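Local coordinates for penicillin-binding protein 2B (Streptococcus pneumoniae, PDB 2WAD) that probably acts as a transpeptidase that forms peptide cross-links between adjacent glycan strands in cell wall peptidoglycan, as part of the elongation machinery, at residues E341-V346 with V649-N654; T379-P384 with N522-Q527; T632-Y637 with V661-A666. All blocks are in the same frame, centred on the assembly; numbering follows the deposited sequence.

Contact 1: E341-V346 with V649-N654; sequences EGVYAV and VVFPHN. With ZN (zinc ion), chain E.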
ATOM      1  N   GLU A 341      10.080  10.241  16.068  1.00 38.25           N
ATOM      2  CA  GLU A 341       9.763   8.876  15.618  1.00 36.54           C
ATOM      3  C   GLU A 341      10.354   8.467  14.280  1.00 36.05           C
ATOM      4  O   GLU A 341      10.173   7.334  13.868  1.00 35.14           O
ATOM      5  CB  GLU A 341       8.262   8.668  15.435  1.00 43.79           C
ATOM      6  CG  GLU A 341       7.395   9.285  16.459  1.00 48.31           C
ATOM      7  CD  GLU A 341       7.031  10.683  16.077  1.00 45.39           C
ATOM      8  OE1 GLU A 341       7.723  11.616  16.538  1.00 44.17           O
ATOM      9  OE2 GLU A 341       6.036  10.819  15.344  1.00 49.93           O
ATOM     10  N   GLY A 342      11.006   9.371  13.563  1.00 34.48           N
ATOM     11  CA  GLY A 342      11.605   8.967  12.296  1.00 37.13           C
ATOM     12  C   GLY A 342      11.485  10.085  11.281  1.00 32.97           C
ATOM     13  O   GLY A 342      11.182  11.190  11.667  1.00 29.69           O
ATOM     14  N   VAL A 343      11.729   9.803  10.005  1.00 33.26           N
ATOM     15  CA  VAL A 343      11.680  10.856   9.001  1.00 33.80           C
ATOM     16  C   VAL A 343      11.143  10.201   7.726  1.00 35.14           C
ATOM     17  O   VAL A 343      11.446   9.028   7.482  1.00 34.90           O
ATOM     18  CB  VAL A 343      13.078  11.504   8.798  1.00 33.57           C
ATOM     19  CG1 VAL A 343      14.057  10.453   8.344  1.00 32.07           C
ATOM     20  CG2 VAL A 343      13.020  12.671   7.760  1.00 30.19           C
ATOM     21  N   TYR A 344      10.323  10.927   6.964  1.00 31.88           N
ATOM     22  CA  TYR A 344       9.610  10.360   5.820  1.00 31.34           C
ATOM     23  C   TYR A 344       9.639  11.368   4.669  1.00 31.34           C
ATOM     24  O   TYR A 344       9.602  12.569   4.913  1.00 37.37           O
ATOM     25  CB  TYR A 344       8.145  10.041   6.220  1.00 34.42           C
ATOM     26  CG  TYR A 344       8.108   8.957   7.274  1.00 32.52           C
ATOM     27  CD1 TYR A 344       7.983   7.613   6.919  1.00 33.23           C
ATOM     28  CD2 TYR A 344       8.277   9.270   8.613  1.00 31.06           C
ATOM     29  CE1 TYR A 344       8.005   6.609   7.872  1.00 33.71           C
ATOM     30  CE2 TYR A 344       8.323   8.266   9.580  1.00 32.99           C
ATOM     31  CZ  TYR A 344       8.193   6.941   9.200  1.00 38.07           C
ATOM     32  OH  TYR A 344       8.245   5.950  10.151  1.00 33.59           O
ATOM     33  N   ALA A 345       9.702  10.878   3.433  1.00 30.05           N
ATOM     34  CA  ALA A 345       9.731  11.710   2.247  1.00 29.38           C
ATOM     35  C   ALA A 345       9.001  10.959   1.158  1.00 29.60           C
ATOM     36  O   ALA A 345       9.182   9.758   1.022  1.00 32.65           O
ATOM     37  CB  ALA A 345      11.162  11.990   1.784  1.00 28.60           C
ATOM     38  N   VAL A 346       8.207  11.681   0.378  1.00 31.48           N
ATOM     39  CA  VAL A 346       7.502  11.121  -0.765  1.00 32.76           C
ATOM     40  C   VAL A 346       7.706  12.157  -1.860  1.00 32.82           C
ATOM     41  O   VAL A 346       7.499  13.358  -1.647  1.00 34.90           O
ATOM     42  CB  VAL A 346       5.952  10.974  -0.513  1.00 36.07           C
ATOM     43  CG1 VAL A 346       5.209  10.637  -1.822  1.00 34.34           C
ATOM     44  CG2 VAL A 346       5.647   9.894   0.500  1.00 30.19           C
ATOM     45  N   VAL A 649       8.406  16.397   2.974  1.00 30.53           N
ATOM     46  CA  VAL A 649       9.358  15.853   3.926  1.00 32.57           C
ATOM     47  C   VAL A 649       8.745  16.061   5.288  1.00 31.78           C
ATOM     48  O   VAL A 649       8.304  17.161   5.601  1.00 33.12           O
ATOM     49  CB  VAL A 649      10.752  16.544   3.847  1.00 32.61           C
ATOM     50  CG1 VAL A 649      11.607  16.089   5.050  1.00 32.22           C
ATOM     51  CG2 VAL A 649      11.430  16.213   2.502  1.00 28.16           C
ATOM     52  N   VAL A 650       8.687  14.988   6.065  1.00 31.54           N
ATOM     53  CA  VAL A 650       7.995  15.025   7.346  1.00 31.78           C
ATOM     54  C   VAL A 650       8.997  14.541   8.381  1.00 34.00           C
ATOM     55  O   VAL A 650       9.463  13.411   8.319  1.00 34.82           O
ATOM     56  CB  VAL A 650       6.728  14.115   7.337  1.00 32.01           C
ATOM     57  CG1 VAL A 650       6.075  14.100   8.708  1.00 31.07           C
ATOM     58  CG2 VAL A 650       5.720  14.612   6.245  1.00 31.82           C
ATOM     59  N   PHE A 651       9.354  15.414   9.313  1.00 33.69           N
ATOM     60  CA  PHE A 651      10.404  15.116  10.283  1.00 33.75           C
ATOM     61  C   PHE A 651       9.887  15.607  11.619  1.00 32.52           C
ATOM     62  O   PHE A 651      10.138  16.748  11.999  1.00 32.11           O
ATOM     63  CB  PHE A 651      11.677  15.904   9.927  1.00 35.26           C
ATOM     64  CG  PHE A 651      12.936  15.364  10.578  1.00 34.27           C
ATOM     65  CD1 PHE A 651      12.908  14.883  11.866  1.00 34.81           C
ATOM     66  CD2 PHE A 651      14.150  15.352   9.888  1.00 33.89           C
ATOM     67  CE1 PHE A 651      14.050  14.378  12.477  1.00 39.01           C
ATOM     68  CE2 PHE A 651      15.311  14.852  10.487  1.00 32.86           C
ATOM     69  CZ  PHE A 651      15.258  14.370  11.793  1.00 31.07           C
ATOM     70  N   PRO A 652       9.140  14.761  12.332  1.00 33.71           N
ATOM     71  CA  PRO A 652       8.422  15.220  13.517  1.00 33.44           C
ATOM     72  C   PRO A 652       9.288  15.330  14.786  1.00 34.34           C
ATOM     73  O   PRO A 652      10.266  14.618  14.944  1.00 34.71           O
ATOM     74  CB  PRO A 652       7.351  14.145  13.704  1.00 32.96           C
ATOM     75  CG  PRO A 652       7.888  12.931  12.995  1.00 34.68           C
ATOM     76  CD  PRO A 652       8.803  13.376  11.942  1.00 33.77           C
ATOM     77  N   HIS A 653       8.919  16.241  15.675  1.00 35.78           N
ATOM     78  CA  HIS A 653       9.534  16.421  16.984  1.00 37.15           C
ATOM     79  C   HIS A 653      11.050  16.541  16.956  1.00 39.31           C
ATOM     80  O   HIS A 653      11.752  15.912  17.739  1.00 40.76           O
ATOM     81  CB  HIS A 653       9.035  15.351  17.957  1.00 36.85           C
ATOM     82  CG  HIS A 653       7.543  15.316  18.066  1.00 33.83           C
ATOM     83  ND1 HIS A 653       6.824  16.375  18.579  1.00 37.90           N
ATOM     84  CD2 HIS A 653       6.632  14.380  17.703  1.00 33.58           C
ATOM     85  CE1 HIS A 653       5.531  16.090  18.540  1.00 35.48           C
ATOM     86  NE2 HIS A 653       5.385  14.898  17.992  1.00 38.03           N
ATOM     87  N   ASN A 654      11.550  17.345  16.026  1.00 39.30           N
ATOM     88  CA  ASN A 654      12.951  17.725  15.968  1.00 41.97           C
ATOM     89  C   ASN A 654      13.059  19.055  16.711  1.00 45.86           C
ATOM     90  O   ASN A 654      12.393  20.022  16.353  1.00 46.38           O
ATOM     91  CB  ASN A 654      13.434  17.836  14.509  1.00 40.74           C
ATOM     92  CG  ASN A 654      14.939  18.103  14.392  1.00 43.48           C
ATOM     93  OD1 ASN A 654      15.483  18.947  15.107  1.00 42.95           O
ATOM     94  ND2 ASN A 654      15.617  17.367  13.505  1.00 36.90           N
TER
HETATM   95 ZN    ZN E 701       3.781  14.115  17.073  1.00 57.20          ZN
HETATM   96  O   HOH W   1       3.971  11.913  17.440  1.00 36.17           O
HETATM   97  O   HOH W   2       3.574  14.385  14.899  1.00 20.95           O
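Val343 lies over the ring of Phe651 where two antiparallel strands of the transpeptidase sheet begin to separate. Its CB sits 4.2 Å from the Phe651 ring centroid in a CH-pi contact offset toward the rim, and its CG2, anti to the backbone N (CG1 at chi1 60°), reaches Phe651 CD2 at 3.6 Å. The amide ND2 of Asn654 approaches the opposite face of that ring. Next along the strands, Tyr344 N donates to Val650 O (3.0 Å), and Val650 N returns a bond to Tyr344 O (2.8 Å), a hydrogen-bonded pair whose side chains face helix 525-536. The hydroxyl of Tyr344 bonds Asp373. Ala345 and Val649, the adjoining non-hydrogen-bonded pair, face helices 314-334 and 661-676 instead.

Beyond the paired strands, Glu341 bends at chi2 (89°), and both its carboxylate oxygens pack against CG of Pro652. Its OE1 lies in the plane of the His653 ring, at the edge, 3.2 Å from CD2, with carboxylate and ring planes 47° apart. His653 NE2 binds the zinc ion at 2.0 Å, and water 1, another zinc ligand at 2.2 Å, donates weakly to Glu341 OE2 (3.1 Å). Through this weak bond the carboxylate is placed as a second-shell group, and its negative charge would be expected to polarise the metal-bound water.

Contact 2: T379-P384 with N522-Q527; sequences TNVFVP and NYTPMQ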
ATOM      1  N   THR A 379       0.750   4.961   5.877  1.00 40.52           N
ATOM      2  CA  THR A 379       0.070   4.400   7.039  1.00 43.19           C
ATOM      3  C   THR A 379       0.149   5.189   8.351  1.00 41.45           C
ATOM      4  O   THR A 379      -0.672   4.977   9.232  1.00 41.65           O
ATOM      5  CB  THR A 379       0.395   2.888   7.264  1.00 45.25           C
ATOM      6  OG1 THR A 379       1.711   2.769   7.792  1.00 51.71           O
ATOM      7  CG2 THR A 379       0.359   2.078   5.963  1.00 40.23           C
ATOM      8  N   ASN A 380       1.109   6.099   8.491  1.00 38.71           N
ATOM      9  CA  ASN A 380       1.273   6.825   9.741  1.00 39.10           C
ATOM     10  C   ASN A 380       0.992   8.307   9.585  1.00 38.31           C
ATOM     11  O   ASN A 380       1.140   8.854   8.500  1.00 36.61           O
ATOM     12  CB  ASN A 380       2.685   6.634  10.293  1.00 40.24           C
ATOM     13  CG  ASN A 380       2.944   5.191  10.691  1.00 46.02           C
ATOM     14  OD1 ASN A 380       2.321   4.662  11.613  1.00 54.92           O
ATOM     15  ND2 ASN A 380       3.852   4.547   9.996  1.00 53.96           N
ATOM     16  N   VAL A 381       0.579   8.959  10.666  1.00 36.45           N
ATOM     17  CA  VAL A 381       0.089  10.323  10.548  1.00 35.80           C
ATOM     18  C   VAL A 381       0.864  11.255  11.471  1.00 35.90           C
ATOM     19  O   VAL A 381       1.355  10.814  12.501  1.00 35.56           O
ATOM     20  CB  VAL A 381      -1.447  10.398  10.821  1.00 37.27           C
ATOM     21  CG1 VAL A 381      -2.207   9.473   9.864  1.00 34.95           C
ATOM     22  CG2 VAL A 381      -1.754  10.049  12.262  1.00 34.46           C
ATOM     23  N   PHE A 382       0.955  12.532  11.100  1.00 34.17           N
ATOM     24  CA  PHE A 382       1.815  13.502  11.774  1.00 34.86           C
ATOM     25  C   PHE A 382       1.157  14.870  11.753  1.00 37.59           C
ATOM     26  O   PHE A 382       0.444  15.193  10.791  1.00 36.31           O
ATOM     27  CB  PHE A 382       3.185  13.581  11.082  1.00 35.03           C
ATOM     28  CG  PHE A 382       3.832  12.235  10.866  1.00 32.34           C
ATOM     29  CD1 PHE A 382       4.649  11.666  11.840  1.00 37.78           C
ATOM     30  CD2 PHE A 382       3.582  11.521   9.705  1.00 31.42           C
ATOM     31  CE1 PHE A 382       5.223  10.414  11.645  1.00 37.86           C
ATOM     32  CE2 PHE A 382       4.155  10.263   9.498  1.00 33.08           C
ATOM     33  CZ  PHE A 382       4.970   9.708  10.459  1.00 35.61           C
ATOM     34  N   VAL A 383       1.403  15.676  12.785  1.00 37.20           N
ATOM     35  CA  VAL A 383       0.991  17.072  12.740  1.00 39.97           C
ATOM     36  C   VAL A 383       1.782  17.727  11.623  1.00 37.48           C
ATOM     37  O   VAL A 383       2.983  17.562  11.525  1.00 39.85           O
ATOM     38  CB  VAL A 383       1.132  17.877  14.066  1.00 41.47           C
ATOM     39  CG1 VAL A 383       0.820  17.069  15.316  1.00 45.23           C
ATOM     40  CG2 VAL A 383       2.446  18.603  14.162  1.00 48.84           C
ATOM     41  N   PRO A 384       1.096  18.436  10.729  1.00 36.11           N
ATOM     42  CA  PRO A 384       1.766  18.882   9.510  1.00 34.34           C
ATOM     43  C   PRO A 384       2.454  20.238   9.667  1.00 31.50           C
ATOM     44  O   PRO A 384       3.391  20.520   8.937  1.00 33.03           O
ATOM     45  CB  PRO A 384       0.620  18.954   8.514  1.00 33.14           C
ATOM     46  CG  PRO A 384      -0.581  19.325   9.387  1.00 34.51           C
ATOM     47  CD  PRO A 384      -0.358  18.661  10.706  1.00 32.28           C
ATOM     48  N   ASN A 522      -3.948  15.469  11.901  1.00 33.78           N
ATOM     49  CA  ASN A 522      -2.723  14.785  11.453  1.00 34.28           C
ATOM     50  C   ASN A 522      -2.890  14.127  10.071  1.00 37.19           C
ATOM     51  O   ASN A 522      -3.918  13.495   9.808  1.00 38.03           O
ATOM     52  CB  ASN A 522      -2.351  13.623  12.401  1.00 32.06           C
ATOM     53  CG  ASN A 522      -1.852  14.078  13.785  1.00 36.69           C
ATOM     54  OD1 ASN A 522      -0.881  13.528  14.321  1.00 41.81           O
ATOM     55  ND2 ASN A 522      -2.520  15.062  14.376  1.00 38.24           N
ATOM     56  N   TYR A 523      -1.861  14.216   9.224  1.00 34.42           N
ATOM     57  CA  TYR A 523      -1.899  13.721   7.860  1.00 34.25           C
ATOM     58  C   TYR A 523      -0.716  12.787   7.589  1.00 35.83           C
ATOM     59  O   TYR A 523       0.298  12.841   8.304  1.00 35.53           O
ATOM     60  CB  TYR A 523      -1.818  14.916   6.905  1.00 33.75           C
ATOM     61  CG  TYR A 523      -2.882  15.978   7.108  1.00 31.60           C
ATOM     62  CD1 TYR A 523      -4.243  15.647   7.246  1.00 38.27           C
ATOM     63  CD2 TYR A 523      -2.533  17.305   7.187  1.00 32.69           C
ATOM     64  CE1 TYR A 523      -5.218  16.622   7.420  1.00 30.50           C
ATOM     65  CE2 TYR A 523      -3.486  18.282   7.387  1.00 31.10           C
ATOM     66  CZ  TYR A 523      -4.822  17.945   7.468  1.00 30.76           C
ATOM     67  OH  TYR A 523      -5.732  18.967   7.658  1.00 33.78           O
ATOM     68  N   THR A 524      -0.845  11.933   6.575  1.00 32.82           N
ATOM     69  CA  THR A 524       0.254  11.057   6.159  1.00 32.81           C
ATOM     70  C   THR A 524       1.220  11.798   5.212  1.00 32.70           C
ATOM     71  O   THR A 524       0.880  12.815   4.631  1.00 30.87           O
ATOM     72  CB  THR A 524      -0.251   9.853   5.359  1.00 32.32           C
ATOM     73  OG1 THR A 524      -0.732  10.324   4.099  1.00 35.99           O
ATOM     74  CG2 THR A 524      -1.370   9.099   6.080  1.00 36.02           C
ATOM     75  N   PRO A 525       2.442  11.276   5.043  1.00 32.01           N
ATOM     76  CA  PRO A 525       3.381  11.934   4.132  1.00 28.88           C
ATOM     77  C   PRO A 525       2.881  11.892   2.679  1.00 30.79           C
ATOM     78  O   PRO A 525       3.153  12.824   1.930  1.00 31.84           O
ATOM     79  CB  PRO A 525       4.695  11.153   4.342  1.00 28.94           C
ATOM     80  CG  PRO A 525       4.591  10.593   5.750  1.00 28.95           C
ATOM     81  CD  PRO A 525       3.098  10.340   5.983  1.00 32.36           C
ATOM     82  N   MET A 526       2.155  10.844   2.272  1.00 30.38           N
ATOM     83  CA  MET A 526       1.592  10.778   0.930  1.00 28.68           C
ATOM     84  C   MET A 526       0.572  11.895   0.701  1.00 29.85           C
ATOM     85  O   MET A 526       0.584  12.542  -0.357  1.00 32.38           O
ATOM     86  CB  MET A 526       1.022   9.373   0.645  1.00 31.80           C
ATOM     87  CG  MET A 526       0.453   9.148  -0.747  1.00 29.56           C
ATOM     88  SD  MET A 526       1.750   9.189  -2.023  1.00 34.16           S
ATOM     89  CE  MET A 526       2.745   7.801  -1.496  1.00 31.92           C
ATOM     90  N   GLN A 527      -0.293  12.146   1.681  1.00 30.34           N
ATOM     91  CA  GLN A 527      -1.262  13.259   1.604  1.00 30.87           C
ATOM     92  C   GLN A 527      -0.547  14.612   1.445  1.00 35.22           C
ATOM     93  O   GLN A 527      -0.986  15.487   0.669  1.00 36.69           O
ATOM     94  CB  GLN A 527      -2.174  13.280   2.842  1.00 30.79           C
ATOM     95  CG  GLN A 527      -3.206  12.114   2.927  1.00 31.22           C
ATOM     96  CD  GLN A 527      -4.018  12.141   4.209  1.00 34.45           C
ATOM     97  OE1 GLN A 527      -3.457  12.138   5.290  1.00 34.14           O
ATOM     98  NE2 GLN A 527      -5.341  12.161   4.098  1.00 37.55           N
TER
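Tyr523 O is the shared acceptor here: Phe382 N donates to it at 2.9 Å, and Val381 CA adds a C-H...O contact at 3.4 Å. With the return bond from Tyr523 N to Phe382 O (3.0 Å), this makes a single antiparallel bridge between the loop that leads toward the active-site serine and the residues entering helix 525-536. A capping box starts that helix. Thr524 N donates to Gln527 OE1 on a lone pair and nearly straight (169°), while Gln527 N donates to Thr524 OG1, which chi1 (69°) sets between the backbone N and the carbonyl carbon. The Gln527 amide is held further through NE2, which bonds the carbonyls of Ser489 and Thr500.

Side chains close around this bridge. Val381 divides its branches: CG2 meets Asn522 CB, crossing that side chain at about a right angle, and CG1 meets Thr524 CG2 at 3.9 Å. Phe382 takes its ring toward the helix start, with CG anti to the carbonyl carbon (chi1 -50°), and Pro525 CD approaches the ring edge in plane, 3.7 Å from CE2. The ring of Tyr344 also meets the Phe382 ring, joining the loop to the central sheet. Nearer to Ser386, the Pro384 ring crosses the Tyr523 side chain obliquely, its CG 3.6 Å from CD2 and nearly as close to CE2.

Contact 3: T632-Y637 with V661-A666; sequences TNAVAY and VGPAIA. Unlike the reference sequence in segment 661-666: Ala664 (reference Ser).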
ATOM      1  N   THR A 632       9.730  19.904  11.925  1.00 62.48           N
ATOM      2  CA  THR A 632      10.519  20.525  10.846  1.00 53.08           C
ATOM      3  C   THR A 632      10.113  20.082   9.417  1.00 47.85           C
ATOM      4  O   THR A 632      10.933  19.655   8.601  1.00 46.63           O
ATOM      5  CB  THR A 632      12.047  20.431  11.123  1.00 53.48           C
ATOM      6  OG1 THR A 632      12.619  19.235  10.579  1.00 55.69           O
ATOM      7  CG2 THR A 632      12.300  20.419  12.607  1.00 52.93           C
ATOM      8  N   ASN A 633       8.832  20.198   9.090  1.00 40.33           N
ATOM      9  CA  ASN A 633       8.340  19.625   7.834  1.00 35.88           C
ATOM     10  C   ASN A 633       8.583  20.588   6.673  1.00 33.80           C
ATOM     11  O   ASN A 633       8.806  21.773   6.887  1.00 30.43           O
ATOM     12  CB  ASN A 633       6.836  19.347   7.974  1.00 36.28           C
ATOM     13  CG  ASN A 633       6.515  18.373   9.105  1.00 36.08           C
ATOM     14  OD1 ASN A 633       7.343  17.533   9.508  1.00 36.48           O
ATOM     15  ND2 ASN A 633       5.309  18.505   9.644  1.00 29.63           N
ATOM     16  N   ALA A 634       8.516  20.108   5.434  1.00 32.69           N
ATOM     17  CA  ALA A 634       8.727  21.001   4.291  1.00 32.77           C
ATOM     18  C   ALA A 634       8.042  20.389   3.071  1.00 32.73           C
ATOM     19  O   ALA A 634       8.011  19.180   2.935  1.00 30.93           O
ATOM     20  CB  ALA A 634      10.238  21.175   4.010  1.00 29.17           C
ATOM     21  N   VAL A 635       7.503  21.229   2.191  1.00 33.36           N
ATOM     22  CA  VAL A 635       7.008  20.794   0.886  1.00 33.22           C
ATOM     23  C   VAL A 635       7.654  21.691  -0.182  1.00 34.70           C
ATOM     24  O   VAL A 635       7.957  22.843   0.088  1.00 35.13           O
ATOM     25  CB  VAL A 635       5.447  20.871   0.803  1.00 35.49           C
ATOM     26  CG1 VAL A 635       4.798  19.942   1.810  1.00 25.06           C
ATOM     27  CG2 VAL A 635       4.936  22.291   1.034  1.00 32.18           C
ATOM     28  N   ALA A 636       7.877  21.170  -1.385  1.00 33.08           N
ATOM     29  CA  ALA A 636       8.548  21.922  -2.443  1.00 34.20           C
ATOM     30  C   ALA A 636       8.185  21.349  -3.809  1.00 31.16           C
ATOM     31  O   ALA A 636       7.837  20.176  -3.916  1.00 31.31           O
ATOM     32  CB  ALA A 636      10.087  21.845  -2.251  1.00 34.33           C
ATOM     33  N   TYR A 637       8.312  22.155  -4.859  1.00 32.57           N
ATOM     34  CA  TYR A 637       8.306  21.633  -6.230  1.00 30.88           C
ATOM     35  C   TYR A 637       9.321  22.364  -7.109  1.00 33.11           C
ATOM     36  O   TYR A 637       9.857  23.403  -6.711  1.00 33.85           O
ATOM     37  CB  TYR A 637       6.910  21.707  -6.851  1.00 32.22           C
ATOM     38  CG  TYR A 637       6.324  23.103  -6.903  1.00 33.57           C
ATOM     39  CD1 TYR A 637       6.643  23.989  -7.927  1.00 33.70           C
ATOM     40  CD2 TYR A 637       5.472  23.552  -5.892  1.00 40.53           C
ATOM     41  CE1 TYR A 637       6.105  25.291  -7.951  1.00 32.18           C
ATOM     42  CE2 TYR A 637       4.913  24.822  -5.924  1.00 41.39           C
ATOM     43  CZ  TYR A 637       5.249  25.693  -6.945  1.00 41.12           C
ATOM     44  OH  TYR A 637       4.701  26.964  -6.931  1.00 42.44           O
ATOM     45  N   VAL A 661      16.515  21.323   9.087  1.00 45.09           N
ATOM     46  CA  VAL A 661      16.946  20.443   7.998  1.00 40.90           C
ATOM     47  C   VAL A 661      15.840  20.084   7.008  1.00 39.68           C
ATOM     48  O   VAL A 661      16.121  19.528   5.953  1.00 38.09           O
ATOM     49  CB  VAL A 661      17.629  19.168   8.529  1.00 42.63           C
ATOM     50  CG1 VAL A 661      18.814  19.535   9.460  1.00 41.32           C
ATOM     51  CG2 VAL A 661      16.639  18.281   9.288  1.00 38.84           C
ATOM     52  N   GLY A 662      14.594  20.437   7.311  1.00 37.35           N
ATOM     53  CA  GLY A 662      13.479  20.054   6.440  1.00 37.88           C
ATOM     54  C   GLY A 662      13.654  20.518   5.005  1.00 33.76           C
ATOM     55  O   GLY A 662      13.676  19.711   4.095  1.00 36.24           O
ATOM     56  N   PRO A 663      13.769  21.827   4.792  1.00 34.39           N
ATOM     57  CA  PRO A 663      14.006  22.396   3.466  1.00 35.57           C
ATOM     58  C   PRO A 663      15.264  21.836   2.802  1.00 35.66           C
ATOM     59  O   PRO A 663      15.289  21.660   1.584  1.00 37.72           O
ATOM     60  CB  PRO A 663      14.209  23.890   3.758  1.00 38.99           C
ATOM     61  CG  PRO A 663      13.453  24.123   5.069  1.00 37.60           C
ATOM     62  CD  PRO A 663      13.548  22.858   5.834  1.00 34.80           C
ATOM     63  N   ALA A 664      16.293  21.522   3.590  1.00 35.93           N
ATOM     64  CA  ALA A 664      17.565  21.057   3.019  1.00 34.46           C
ATOM     65  C   ALA A 664      17.405  19.627   2.513  1.00 32.54           C
ATOM     66  O   ALA A 664      17.936  19.249   1.463  1.00 34.64           O
ATOM     67  CB  ALA A 664      18.700  21.148   4.055  1.00 33.01           C
ATOM     68  N   ILE A 665      16.659  18.820   3.249  1.00 31.32           N
ATOM     69  CA  ILE A 665      16.333  17.478   2.760  1.00 33.35           C
ATOM     70  C   ILE A 665      15.527  17.551   1.464  1.00 32.47           C
ATOM     71  O   ILE A 665      15.893  16.916   0.478  1.00 31.47           O
ATOM     72  CB  ILE A 665      15.604  16.621   3.817  1.00 33.85           C
ATOM     73  CG1 ILE A 665      16.513  16.407   5.033  1.00 34.75           C
ATOM     74  CG2 ILE A 665      15.205  15.274   3.218  1.00 33.04           C
ATOM     75  CD1 ILE A 665      15.756  15.991   6.293  1.00 31.98           C
ATOM     76  N   ALA A 666      14.469  18.365   1.458  1.00 33.51           N
ATOM     77  CA  ALA A 666      13.642  18.585   0.264  1.00 34.74           C
ATOM     78  C   ALA A 666      14.487  19.008  -0.948  1.00 33.71           C
ATOM     79  O   ALA A 666      14.345  18.498  -2.059  1.00 38.32           O
ATOM     80  CB  ALA A 666      12.540  19.652   0.566  1.00 28.57           C
TER
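Thr632 reaches toward the first turn of helix 661-676, where Gly662 CA approaches its carbonyl O to 3.4 Å in a C-H...O contact. The CB of Thr632 points to the helix, and its branches part there. OG1 comes to 4.3 Å from Val661 CG2 and is buried with no hydrogen-bonding partner in the model, whereas CG2, anti to the carbonyl carbon, packs on Asn654. Because Gly662 carries no side chain, the helix backbone can come this near to the chain at Thr632.

Two residues on, the methyl of Ala634 meets backbone as much as side chain, with its CB 3.6 Å from Gly662 C and 4.1 Å from Pro663 CD. Ala666 CB then sits astride the two strand methyls, 4.4 Å from Ala634 CB and 4.3 Å from Ala636 CB. These small residues allow the axes of strand 634-637 and of residues 661-666 to approach to 7.7 Å, at 31° to each other. Val635, on the other face, packs against helix 525-536. A C-terminal helix laid over the antiparallel sheet in this way is typical of the penicillin-binding transpeptidase and serine beta-lactamase fold.

In the fold
All three contacts belong to the transpeptidase domain and meet around strand 645-650. Contact 2 sits about 10 Å (between centres) from contact 1, where Val650 CG1 packs on Phe382 CG at 3.6 Å and Tyr344 CB on Pro525 CG at the same distance. Contact 3 continues the sheet of contact 1: Val649 N bonds Ala634 O at 2.8 Å. Asn633 ties all three together, its OD1 2.9 Å from Phe651 N and its ND2 2.9 Å from Pro384 O. Ser386, assigned as the acyl-ester nucleophile, lies about 8 Å from Pro384 and 10 Å from Ala634 (side chains), and the zinc on His653 about 5 Å from the Val383 side chain.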